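Local coordinates for bilirubin-inducible fluorescent protein UnaG (Anguilla japonica, PDB 4I3C) that binds unconjugated bilirubin with high affinity inside a beta-barrel and, once loaded with it, fluoresces green when excited, at residues T40-Q45 / T52-Q57; W9-S14 / A130-R135; G18-A23 / G126-V131. The protein carries 1 engineered substitution. One frame throughout, in Å; residues are numbered along the deposited sequence.

Overall arrangement
UnaG illustrates how a barrel wall changes its chemistry from face to face. All three contacts are partly buried. Contacts 1 and 2 are strand pairings of one antiparallel sheet: one face meets bilirubin and the other carries more exposed, polar groups. Contact 1 joins consecutive strands as a hairpin, contact 2 strands from the two ends of the chain. The two touch where Leu41 packs on Trp9 and Tyr134, and both reach the ligand, chiefly through apolar side chains in contact 1 and a tyrosine and an arginine in contact 2. Contact 3, centred about 13 Å from the chain centre against about 10 Å for the others, links strand 128-135 to helix 17-23 by apolar packing without backbone pairing.

Contact 1. Residues T40-Q45 / T52-Q57; sequences TLYISQ and TVKIEQ. Engineered in segment 52-57: Gln57 (natural residue Asn). With BLR (3-[5-[(Z)-(4-ethenyl-3-methyl-5-oxidanylidene-pyrrol-2-ylidene)methyl]-2-[[5-[(Z)-(3-ethenyl-4-methyl-5-oxidanylidene-pyrrol-2-ylidene)methyl]-3-(3-hydroxy-3-oxopropyl)-4-methyl-1H-pyrrol-2-yl]methyl]-4-methyl-1H-pyrrol-3-yl]propanoic acid), chain C.
Lys54 holds its ammonium over one face of the Tyr42 ring, a cation-pi contact with NZ 4.7 Å from the ring centroid and 25° off the normal. Its CE meets the ring obliquely, 3.4 Å from Tyr42 CD2. Glu56 CG approaches Tyr42 CE2 from a similarly slanted direction, and the Glu56 carboxylate plane is turned 58° from the ring. The lysine starts with CG anti to the backbone N (chi1 -177°), which lays it alongside the tyrosine, and two later bends bring NZ over the ring. A long salt bridge, Lys54 NZ to Glu56 OE2 at 4.0 Å, adds a second, looser partner. The other flat group is the amide of Gln57, an engineered residue: its OE1 receives a weak hydrogen bond from bilirubin ND at 3.1 Å.

The two strands run antiparallel. Thr40 and Glu56 are bonded both ways, Thr40 N to Glu56 O at 2.9 Å and Glu56 N to Thr40 O at 3.0 Å. On the face opposite Tyr42 lie Leu41, Ile43, Val53 and Ile55, which line the ligand pocket: Leu41 CD1 is 3.2 Å from bilirubin OB, and Val53 CG2 is 3.7 Å from the methyl CMB. Strands 40-45 and 50-56 follow each other and pair as a beta hairpin; with its apolar face toward the ligand and its polar face away, it is characteristic of the fatty-acid-binding-protein barrel.

Contact 2. Residues W9-S14 / A130-R135; sequences WKIADS and AVRSYR. With BLR (3-[5-[(Z)-(4-ethenyl-3-methyl-5-oxidanylidene-pyrrol-2-ylidene)methyl]-2-[[5-[(Z)-(3-ethenyl-4-methyl-5-oxidanylidene-pyrrol-2-ylidene)methyl]-3-(3-hydroxy-3-oxopropyl)-4-methyl-1H-pyrrol-2-yl]methyl]-4-methyl-1H-pyrrol-3-yl]propanoic acid), chain C.
Tyr134 starts close to the neighbouring strand, its CB 3.2 Å from Lys10 O and 3.9 Å from Trp9 CE3. With CG beside the backbone N (chi1 -66°), the ring passes along the start of strand 10-14, where CD1 lies 3.5 Å from Ile11 N. Farther out, Ile11 CD1 sits over one face in a CH-pi contact, 3.8 Å from the ring centroid and offset toward the rim. The same methyl covers one face of the Arg132 guanidinium, so a single isoleucine tip packs against both groups. At the end of the ring, Tyr134 OH donates to bilirubin O1D at 2.7 Å, and Arg132 NH1 is also hydrogen-bonded to O1D, though the modelled distance is so short that its exact length is doubtful. O1D lies at the edge of both flat groups, and the arginine would probably stabilise an ionised propionate. A phenylalanine in place of Tyr134 would probably leave O1D without its hydroxyl donor and the propionate freer to turn.

A beta bulge shifts the register between Ile11 and Asp13. Ser133 O takes Asp13 N at 3.0 Å and, more weakly, Ala12 N, while Ser133 OG donates to Asp13 O at 2.9 Å.

This seam joins the first and last strands of the barrel. Strand 118-125 flanks strand 128-135 on its other side, with Tyr134 backbone-bonded to Leu119; strand 40-45 lies beyond strand 7-15, its Leu41 touching Trp9 and Tyr134, and Phe17 of helix 17-23 packs on Arg132.

Contact 3. Residues G18-A23 / G126-V131; sequences GEYLKA and GDVVAV
Val128 and Tyr20 supply most of the apolar packing. The valine directs its CG1 methyl into the helix, 3.5 Å from Tyr20 CA and 3.8 Å from Tyr20 CB. That branch lies anti to the valine's own backbone N (chi1 154°), and the two side chains cross at about a right angle. Ala130, two residues along the strand, adds a second methyl against the same atom, its CB 3.9 Å from Tyr20 CB. One turn of helix later, Ala23 meets the valine more loosely, with CB 4.3 Å from Val128 CB. Tyr20 CB thus touches two strand methyls set roughly perpendicular to each other, while Val128 spans successive helical turns.

Contacts with the aromatic ring form a second group. Val128 CG1 is at its edge, near its plane and 4.0 Å from Tyr20 CD1, whereas Ala130 CB approaches obliquely.

Polar bonding lies within the helix or beyond the two segments. Within the helix, Lys22 N bonds to Gly18 O and Ala23 N to Glu19 O, keeping Tyr20 and Ala23 on adjacent turns. The far end of Tyr20 leads away toward strand 106-115, where its hydroxyl is hydrogen-bonded to Tyr110 and Thr108. Met125 of strand 118-125 packs on both Tyr20 and Ala23, and Leu21 of the same helix touches bilirubin.

The axes of helix segment 18-23 and strand segment 128-131 approach to 7.8 Å, with 136° between their directions. Contacts made of methyls and a ring edge are consistent with an attachment that rests mainly on shape and apolar burial, with the tyrosine hydroxyl adding polar ties to more distant barrel residues.

Contact 1. Residues T40-Q45 / T52-Q57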
loop_
_atom_site.group_PDB
_atom_site.type_symbol
_atom_site.label_atom_id
_atom_site.label_comp_id
_atom_site.label_asym_id
_atom_site.label_seq_id
_atom_site.Cartn_x
_atom_site.Cartn_y
_atom_site.Cartn_z
ATOM N N THR A 40 2.161 5.467 9.153
ATOM C CA THR A 40 3.463 5.065 9.638
ATOM C C THR A 40 3.540 3.552 9.551
ATOM O O THR A 40 2.921 2.842 10.349
ATOM C CB THR A 40 3.648 5.506 11.089
ATOM O OG1 THR A 40 3.554 6.932 11.171
ATOM C CG2 THR A 40 4.995 5.050 11.623
ATOM N N LEU A 41 4.297 3.062 8.577
ATOM C CA LEU A 41 4.386 1.631 8.333
ATOM C C LEU A 41 5.348 0.985 9.321
ATOM O O LEU A 41 6.163 1.656 9.949
ATOM C CB LEU A 41 4.897 1.352 6.918
ATOM C CG LEU A 41 4.487 2.279 5.773
ATOM C CD1 LEU A 41 5.432 2.060 4.604
ATOM C CD2 LEU A 41 3.049 2.032 5.359
ATOM N N TYR A 42 5.250 -0.331 9.431
ATOM C CA TYR A 42 6.193 -1.124 10.198
ATOM C C TYR A 42 6.319 -2.421 9.438
ATOM O O TYR A 42 5.499 -3.328 9.602
ATOM C CB TYR A 42 5.683 -1.390 11.612
ATOM C CG TYR A 42 5.341 -0.149 12.402
ATOM C CD1 TYR A 42 6.264 0.423 13.263
ATOM C CD2 TYR A 42 4.098 0.447 12.289
ATOM C CE1 TYR A 42 5.955 1.552 13.991
ATOM C CE2 TYR A 42 3.781 1.577 13.013
ATOM C CZ TYR A 42 4.711 2.126 13.863
ATOM O OH TYR A 42 4.401 3.255 14.587
ATOM N N ILE A 43 7.336 -2.500 8.590
ATOM C CA ILE A 43 7.468 -3.625 7.680
ATOM C C ILE A 43 8.595 -4.563 8.104
ATOM O O ILE A 43 9.645 -4.128 8.571
ATOM C CB ILE A 43 7.661 -3.170 6.205
ATOM C CG1 ILE A 43 8.480 -1.888 6.097
ATOM C CG2 ILE A 43 6.332 -2.873 5.560
ATOM C CD1 ILE A 43 8.266 -1.189 4.749
ATOM N N SER A 44 8.339 -5.861 7.958
ATOM C CA SER A 44 9.309 -6.905 8.252
ATOM C C SER A 44 8.843 -8.185 7.554
ATOM O O SER A 44 7.793 -8.198 6.914
ATOM C CB SER A 44 9.457 -7.119 9.764
ATOM O OG SER A 44 8.209 -7.084 10.435
ATOM N N GLN A 45 9.616 -9.258 7.670
ATOM C CA GLN A 45 9.307 -10.475 6.931
ATOM C C GLN A 45 10.035 -11.686 7.490
ATOM O O GLN A 45 10.890 -11.558 8.365
ATOM C CB GLN A 45 9.679 -10.285 5.464
ATOM C CG GLN A 45 11.183 -10.247 5.203
ATOM C CD GLN A 45 11.773 -11.622 4.944
ATOM O OE1 GLN A 45 11.084 -12.635 5.042
ATOM N NE2 GLN A 45 13.054 -11.661 4.600
ATOM N N THR A 52 5.405 -9.594 6.653
ATOM C CA THR A 52 4.469 -9.073 7.637
ATOM C C THR A 52 4.612 -7.560 7.783
ATOM O O THR A 52 5.668 -7.058 8.163
ATOM C CB THR A 52 4.728 -9.714 8.999
ATOM O OG1 THR A 52 4.128 -11.015 9.034
ATOM C CG2 THR A 52 4.151 -8.853 10.113
ATOM N N VAL A 53 3.533 -6.839 7.507
ATOM C CA VAL A 53 3.582 -5.386 7.457
ATOM C C VAL A 53 2.536 -4.796 8.396
ATOM O O VAL A 53 1.538 -5.446 8.695
ATOM C CB VAL A 53 3.285 -4.917 6.031
ATOM C CG1 VAL A 53 3.225 -3.397 5.959
ATOM C CG2 VAL A 53 4.308 -5.520 5.061
ATOM N N LYS A 54 2.770 -3.581 8.882
ATOM C CA LYS A 54 1.760 -2.905 9.688
ATOM C C LYS A 54 1.600 -1.439 9.315
ATOM O O LYS A 54 2.508 -0.836 8.747
ATOM C CB LYS A 54 2.114 -2.994 11.163
ATOM C CG LYS A 54 1.077 -2.373 12.060
ATOM C CD LYS A 54 1.326 -2.726 13.503
ATOM C CE LYS A 54 2.242 -1.717 14.167
ATOM N NZ LYS A 54 1.727 -1.335 15.504
ATOM N N ILE A 55 0.445 -0.870 9.655
ATOM C CA ILE A 55 0.142 0.518 9.328
ATOM C C ILE A 55 -0.616 1.245 10.442
ATOM O O ILE A 55 -1.789 0.965 10.692
ATOM C CB ILE A 55 -0.723 0.606 8.045
ATOM C CG1 ILE A 55 -0.158 -0.296 6.945
ATOM C CG2 ILE A 55 -0.818 2.044 7.554
ATOM C CD1 ILE A 55 -1.123 -1.369 6.510
ATOM N N GLU A 56 0.067 2.171 11.112
ATOM C CA GLU A 56 -0.591 3.169 11.952
ATOM C C GLU A 56 -0.867 4.440 11.143
ATOM O O GLU A 56 -0.020 5.329 11.084
ATOM C CB GLU A 56 0.292 3.543 13.140
ATOM C CG GLU A 56 0.352 2.524 14.257
ATOM C CD GLU A 56 0.660 3.165 15.601
ATOM O OE1 GLU A 56 0.643 4.412 15.687
ATOM O OE2 GLU A 56 0.914 2.424 16.572
ATOM N N GLN A 57 -2.059 4.553 10.562
ATOM C CA GLN A 57 -2.359 5.661 9.657
ATOM C C GLN A 57 -2.388 6.981 10.425
ATOM O O GLN A 57 -1.420 7.745 10.405
ATOM C CB GLN A 57 -3.692 5.441 8.926
ATOM C CG GLN A 57 -3.608 5.573 7.417
ATOM C CD GLN A 57 -3.600 4.237 6.719
ATOM O OE1 GLN A 57 -2.683 3.927 5.966
ATOM N NE2 GLN A 57 -4.624 3.437 6.965
HETATM C CHA BLR C . -2.053 2.130 3.699
HETATM N NA BLR C . -0.675 0.139 3.017
HETATM C C1A BLR C . -1.788 0.672 3.575
HETATM C C2A BLR C . -2.620 -0.364 3.970
HETATM C C3A BLR C . -1.974 -1.539 3.646
HETATM C C4A BLR C . -0.766 -1.213 3.061
HETATM C CMA BLR C . -2.458 -2.930 3.886
HETATM C CAA BLR C . -3.955 -0.214 4.634
HETATM C CBA BLR C . -4.842 0.629 3.779
HETATM C CGA BLR C . -6.294 0.397 4.022
HETATM O O1A BLR C . -6.823 0.726 5.119
HETATM O O2A BLR C . -6.997 -0.115 3.113
HETATM C CHB BLR C . 0.246 -2.193 2.558
HETATM N NB BLR C . 2.166 -0.549 2.432
HETATM C C1B BLR C . 1.574 -1.882 2.427
HETATM C C2B BLR C . 2.581 -2.775 2.250
HETATM C C3B BLR C . 3.700 -2.271 2.154
HETATM C C4B BLR C . 3.729 -0.755 2.238
HETATM C CMB BLR C . 2.360 -4.245 2.196
HETATM O OB BLR C . 4.649 0.048 2.175
HETATM C CAB BLR C . 4.939 -3.072 1.968
HETATM C CBB BLR C . 5.317 -3.449 0.717
HETATM N NC BLR C . -5.926 5.268 4.425
HETATM C C1C BLR C . -7.039 5.747 5.461
HETATM C C2C BLR C . -8.234 5.568 4.543
HETATM C C3C BLR C . -7.962 5.151 3.420
HETATM C C4C BLR C . -6.643 4.937 3.204
HETATM C CMC BLR C . -9.615 5.861 4.975
HETATM O OC BLR C . -6.958 6.120 6.619
HETATM C CAC BLR C . -8.993 4.912 2.378
HETATM C CBC BLR C . -9.642 5.977 1.842
HETATM C CHD BLR C . -6.085 4.486 2.045
HETATM N ND BLR C . -4.139 3.421 3.226
HETATM C C1D BLR C . -4.828 3.694 2.107
HETATM C C2D BLR C . -4.114 3.074 0.936
HETATM C C3D BLR C . -3.032 2.454 1.404
HETATM C C4D BLR C . -2.988 2.637 2.848
HETATM C CMD BLR C . -4.534 3.148 -0.485
HETATM C CAD BLR C . -2.028 1.707 0.589
HETATM C CBD BLR C . -1.224 2.648 -0.243
HETATM C CGD BLR C . 0.024 3.029 0.484
HETATM O O1D BLR C . -0.013 3.926 1.370
HETATM O O2D BLR C . 1.115 2.460 0.224
#

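Contact 2. Residues W9-S14 / A130-R135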
loop_
_atom_site.group_PDB
_atom_site.type_symbol
_atom_site.label_atom_id
_atom_site.label_comp_id
_atom_site.label_asym_id
_atom_site.label_seq_id
_atom_site.Cartn_x
_atom_site.Cartn_y
_atom_site.Cartn_z
ATOM N N TRP A 9 8.847 3.284 8.687
ATOM C CA TRP A 9 8.602 4.212 7.600
ATOM C C TRP A 9 7.591 5.271 7.980
ATOM O O TRP A 9 6.937 5.187 9.016
ATOM C CB TRP A 9 8.126 3.443 6.376
ATOM C CG TRP A 9 9.177 2.526 5.832
ATOM C CD1 TRP A 9 9.379 1.225 6.170
ATOM C CD2 TRP A 9 10.182 2.852 4.870
ATOM N NE1 TRP A 9 10.442 0.712 5.467
ATOM C CE2 TRP A 9 10.951 1.693 4.660
ATOM C CE3 TRP A 9 10.501 4.009 4.161
ATOM C CZ2 TRP A 9 12.019 1.659 3.769
ATOM C CZ3 TRP A 9 11.560 3.972 3.282
ATOM C CH2 TRP A 9 12.305 2.807 3.092
ATOM N N LYS A 10 7.469 6.266 7.115
ATOM C CA LYS A 10 6.695 7.453 7.410
ATOM C C LYS A 10 6.408 8.199 6.123
ATOM O O LYS A 10 7.286 8.347 5.281
ATOM C CB LYS A 10 7.485 8.364 8.348
ATOM C CG LYS A 10 7.593 7.861 9.775
ATOM C CD LYS A 10 8.400 8.818 10.621
ATOM C CE LYS A 10 7.698 10.159 10.786
ATOM N NZ LYS A 10 6.425 10.070 11.556
ATOM N N ILE A 11 5.179 8.674 5.975
ATOM C CA ILE A 11 4.811 9.419 4.784
ATOM C C ILE A 11 5.762 10.588 4.592
ATOM O O ILE A 11 6.344 11.096 5.551
ATOM C CB ILE A 11 3.388 9.975 4.879
ATOM C CG1 ILE A 11 2.840 10.285 3.484
ATOM C CG2 ILE A 11 3.369 11.225 5.734
ATOM C CD1 ILE A 11 2.727 9.069 2.582
ATOM N N ALA A 12 5.906 11.016 3.344
ATOM C CA ALA A 12 6.739 12.162 3.018
ATOM C C ALA A 12 6.067 13.001 1.943
ATOM O O ALA A 12 5.959 14.219 2.083
ATOM C CB ALA A 12 8.124 11.708 2.567
ATOM N N ASP A 13 5.607 12.352 0.877
ATOM C CA ASP A 13 4.915 13.075 -0.190
ATOM C C ASP A 13 3.928 12.194 -0.954
ATOM O O ASP A 13 4.209 11.030 -1.233
ATOM C CB ASP A 13 5.933 13.669 -1.163
ATOM C CG ASP A 13 5.640 15.119 -1.503
ATOM O OD1 ASP A 13 4.469 15.534 -1.399
ATOM O OD2 ASP A 13 6.587 15.843 -1.877
ATOM N N SER A 14 2.778 12.768 -1.303
ATOM C CA SER A 14 1.721 12.049 -2.010
ATOM C C SER A 14 1.150 12.908 -3.133
ATOM O O SER A 14 1.249 14.136 -3.104
ATOM C CB SER A 14 0.599 11.646 -1.041
ATOM O OG SER A 14 -0.567 11.248 -1.744
ATOM N N ALA A 130 -1.379 7.265 -9.175
ATOM C CA ALA A 130 -1.131 8.001 -7.953
ATOM C C ALA A 130 0.313 7.733 -7.566
ATOM O O ALA A 130 0.938 6.810 -8.096
ATOM C CB ALA A 130 -2.073 7.497 -6.865
ATOM N N VAL A 131 0.846 8.532 -6.646
ATOM C CA VAL A 131 2.191 8.278 -6.141
ATOM C C VAL A 131 2.338 8.747 -4.700
ATOM O O VAL A 131 1.874 9.833 -4.342
ATOM C CB VAL A 131 3.259 8.977 -7.009
ATOM C CG1 VAL A 131 3.852 10.181 -6.277
ATOM C CG2 VAL A 131 4.348 7.993 -7.391
ATOM N N ARG A 132 2.970 7.921 -3.872
ATOM C CA ARG A 132 3.388 8.370 -2.557
ATOM C C ARG A 132 4.825 7.954 -2.261
ATOM O O ARG A 132 5.366 7.029 -2.873
ATOM C CB ARG A 132 2.458 7.853 -1.462
ATOM C CG ARG A 132 1.372 6.902 -1.930
ATOM C CD ARG A 132 0.584 6.406 -0.735
ATOM N NE ARG A 132 0.046 7.516 0.051
ATOM C CZ ARG A 132 -0.753 7.369 1.103
ATOM N NH1 ARG A 132 -1.119 6.163 1.497
ATOM N NH2 ARG A 132 -1.195 8.430 1.759
ATOM N N SER A 133 5.410 8.631 -1.283
ATOM C CA SER A 133 6.827 8.533 -1.000
ATOM C C SER A 133 7.005 8.548 0.505
ATOM O O SER A 133 6.534 9.471 1.175
ATOM C CB SER A 133 7.553 9.728 -1.613
ATOM O OG SER A 133 7.141 10.939 -0.999
ATOM N N TYR A 134 7.678 7.528 1.033
ATOM C CA TYR A 134 7.893 7.426 2.471
ATOM C C TYR A 134 9.373 7.488 2.782
ATOM O O TYR A 134 10.210 7.100 1.971
ATOM C CB TYR A 134 7.358 6.102 3.016
ATOM C CG TYR A 134 5.861 5.921 2.936
ATOM C CD1 TYR A 134 5.109 5.703 4.081
ATOM C CD2 TYR A 134 5.201 5.957 1.720
ATOM C CE1 TYR A 134 3.744 5.527 4.011
ATOM C CE2 TYR A 134 3.837 5.785 1.644
ATOM C CZ TYR A 134 3.112 5.568 2.791
ATOM O OH TYR A 134 1.746 5.396 2.720
ATOM N N ARG A 135 9.690 7.978 3.971
ATOM C CA ARG A 135 11.046 7.933 4.466
ATOM C C ARG A 135 11.032 7.153 5.774
ATOM O O ARG A 135 10.026 7.145 6.485
ATOM C CB ARG A 135 11.568 9.348 4.707
ATOM C CG ARG A 135 11.583 9.742 6.169
ATOM C CD ARG A 135 12.561 10.860 6.440
ATOM N NE ARG A 135 11.925 12.173 6.375
ATOM C CZ ARG A 135 11.655 12.941 7.428
ATOM N NH1 ARG A 135 11.970 12.554 8.658
ATOM N NH2 ARG A 135 11.072 14.116 7.248
HETATM C CHA BLR C . -2.053 2.130 3.699
HETATM N NA BLR C . -0.675 0.139 3.017
HETATM C C1A BLR C . -1.788 0.672 3.575
HETATM C C2A BLR C . -2.620 -0.364 3.970
HETATM C C3A BLR C . -1.974 -1.539 3.646
HETATM C C4A BLR C . -0.766 -1.213 3.061
HETATM C CMA BLR C . -2.458 -2.930 3.886
HETATM C CAA BLR C . -3.955 -0.214 4.634
HETATM C CBA BLR C . -4.842 0.629 3.779
HETATM C CGA BLR C . -6.294 0.397 4.022
HETATM O O1A BLR C . -6.823 0.726 5.119
HETATM O O2A BLR C . -6.997 -0.115 3.113
HETATM C CHB BLR C . 0.246 -2.193 2.558
HETATM N NB BLR C . 2.166 -0.549 2.432
HETATM C C1B BLR C . 1.574 -1.882 2.427
HETATM C C2B BLR C . 2.581 -2.775 2.250
HETATM C C3B BLR C . 3.700 -2.271 2.154
HETATM C C4B BLR C . 3.729 -0.755 2.238
HETATM C CMB BLR C . 2.360 -4.245 2.196
HETATM O OB BLR C . 4.649 0.048 2.175
HETATM C CAB BLR C . 4.939 -3.072 1.968
HETATM C CBB BLR C . 5.317 -3.449 0.717
HETATM N NC BLR C . -5.926 5.268 4.425
HETATM C C1C BLR C . -7.039 5.747 5.461
HETATM C C2C BLR C . -8.234 5.568 4.543
HETATM C C3C BLR C . -7.962 5.151 3.420
HETATM C C4C BLR C . -6.643 4.937 3.204
HETATM C CMC BLR C . -9.615 5.861 4.975
HETATM O OC BLR C . -6.958 6.120 6.619
HETATM C CAC BLR C . -8.993 4.912 2.378
HETATM C CBC BLR C . -9.642 5.977 1.842
HETATM C CHD BLR C . -6.085 4.486 2.045
HETATM N ND BLR C . -4.139 3.421 3.226
HETATM C C1D BLR C . -4.828 3.694 2.107
HETATM C C2D BLR C . -4.114 3.074 0.936
HETATM C C3D BLR C . -3.032 2.454 1.404
HETATM C C4D BLR C . -2.988 2.637 2.848
HETATM C CMD BLR C . -4.534 3.148 -0.485
HETATM C CAD BLR C . -2.028 1.707 0.589
HETATM C CBD BLR C . -1.224 2.648 -0.243
HETATM C CGD BLR C . 0.024 3.029 0.484
HETATM O O1D BLR C . -0.013 3.926 1.370
HETATM O O2D BLR C . 1.115 2.460 0.224
#

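Contact 3. Residues G18-A23 / G126-V131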
loop_
_atom_site.group_PDB
_atom_site.type_symbol
_atom_site.label_atom_id
_atom_site.label_comp_id
_atom_site.label_asym_id
_atom_site.label_seq_id
_atom_site.Cartn_x
_atom_site.Cartn_y
_atom_site.Cartn_z
ATOM N N GLY A 18 -6.437 10.783 -3.759
ATOM C CA GLY A 18 -7.870 10.843 -3.527
ATOM C C GLY A 18 -8.647 10.423 -4.765
ATOM O O GLY A 18 -9.646 9.698 -4.700
ATOM N N GLU A 19 -8.159 10.875 -5.910
ATOM C CA GLU A 19 -8.745 10.545 -7.201
ATOM C C GLU A 19 -8.571 9.073 -7.545
ATOM O O GLU A 19 -9.458 8.452 -8.118
ATOM C CB GLU A 19 -8.115 11.437 -8.266
ATOM C CG GLU A 19 -8.193 12.907 -7.901
ATOM C CD GLU A 19 -6.848 13.490 -7.508
ATOM O OE1 GLU A 19 -6.492 13.376 -6.320
ATOM O OE2 GLU A 19 -6.151 14.050 -8.383
ATOM N N TYR A 20 -7.416 8.526 -7.194
ATOM C CA TYR A 20 -7.221 7.088 -7.220
ATOM C C TYR A 20 -8.304 6.427 -6.378
ATOM O O TYR A 20 -9.024 5.541 -6.844
ATOM C CB TYR A 20 -5.845 6.738 -6.667
ATOM C CG TYR A 20 -5.637 5.257 -6.465
ATOM C CD1 TYR A 20 -5.265 4.438 -7.519
ATOM C CD2 TYR A 20 -5.812 4.680 -5.220
ATOM C CE1 TYR A 20 -5.073 3.087 -7.338
ATOM C CE2 TYR A 20 -5.624 3.336 -5.030
ATOM C CZ TYR A 20 -5.250 2.539 -6.093
ATOM O OH TYR A 20 -5.061 1.186 -5.914
ATOM N N LEU A 21 -8.418 6.882 -5.135
ATOM C CA LEU A 21 -9.404 6.370 -4.193
ATOM C C LEU A 21 -10.806 6.404 -4.799
ATOM O O LEU A 21 -11.631 5.534 -4.527
ATOM C CB LEU A 21 -9.347 7.189 -2.899
ATOM C CG LEU A 21 -8.130 6.898 -2.011
ATOM C CD1 LEU A 21 -7.712 8.104 -1.169
ATOM C CD2 LEU A 21 -8.427 5.727 -1.104
ATOM N N LYS A 22 -11.062 7.407 -5.631
ATOM C CA LYS A 22 -12.333 7.520 -6.350
ATOM C C LYS A 22 -12.440 6.460 -7.446
ATOM O O LYS A 22 -13.492 5.857 -7.640
ATOM C CB LYS A 22 -12.476 8.925 -6.953
ATOM C CG LYS A 22 -12.441 9.000 -8.478
ATOM C CD LYS A 22 -11.962 10.373 -8.938
ATOM C CE LYS A 22 -12.730 10.883 -10.144
ATOM N NZ LYS A 22 -14.083 11.373 -9.762
ATOM N N ALA A 23 -11.337 6.227 -8.150
ATOM C CA ALA A 23 -11.304 5.251 -9.236
ATOM C C ALA A 23 -11.698 3.889 -8.688
ATOM O O ALA A 23 -12.193 3.028 -9.414
ATOM C CB ALA A 23 -9.911 5.190 -9.850
ATOM N N GLY A 126 -6.566 1.952 -13.731
ATOM C CA GLY A 126 -6.932 2.495 -15.025
ATOM C C GLY A 126 -5.992 3.589 -15.493
ATOM O O GLY A 126 -4.769 3.460 -15.393
ATOM N N ASP A 127 -6.573 4.669 -16.009
ATOM C CA ASP A 127 -5.811 5.826 -16.466
ATOM C C ASP A 127 -5.284 6.613 -15.279
ATOM O O ASP A 127 -4.411 7.472 -15.419
ATOM C CB ASP A 127 -6.699 6.737 -17.313
ATOM C CG ASP A 127 -7.018 6.147 -18.669
ATOM O OD1 ASP A 127 -6.943 4.910 -18.814
ATOM O OD2 ASP A 127 -7.343 6.925 -19.592
ATOM N N VAL A 128 -5.833 6.320 -14.107
ATOM C CA VAL A 128 -5.453 7.022 -12.894
ATOM C C VAL A 128 -4.191 6.433 -12.291
ATOM O O VAL A 128 -4.123 5.240 -12.008
ATOM C CB VAL A 128 -6.573 6.973 -11.850
ATOM C CG1 VAL A 128 -6.003 7.098 -10.452
ATOM C CG2 VAL A 128 -7.593 8.067 -12.128
ATOM N N VAL A 129 -3.195 7.287 -12.095
ATOM C CA VAL A 129 -1.945 6.871 -11.485
ATOM C C VAL A 129 -1.598 7.833 -10.355
ATOM O O VAL A 129 -1.525 9.044 -10.551
ATOM C CB VAL A 129 -0.804 6.835 -12.514
ATOM C CG1 VAL A 129 0.360 6.012 -11.984
ATOM C CG2 VAL A 129 -1.304 6.260 -13.839
ATOM N N ALA A 130 -1.379 7.265 -9.175
ATOM C CA ALA A 130 -1.131 8.001 -7.953
ATOM C C ALA A 130 0.313 7.733 -7.566
ATOM O O ALA A 130 0.938 6.810 -8.096
ATOM C CB ALA A 130 -2.073 7.497 -6.865
ATOM N N VAL A 131 0.846 8.532 -6.646
ATOM C CA VAL A 131 2.191 8.278 -6.141
ATOM C C VAL A 131 2.338 8.747 -4.700
ATOM O O VAL A 131 1.874 9.833 -4.342
ATOM C CB VAL A 131 3.259 8.977 -7.009
ATOM C CG1 VAL A 131 3.852 10.181 -6.277
ATOM C CG2 VAL A 131 4.348 7.993 -7.391
#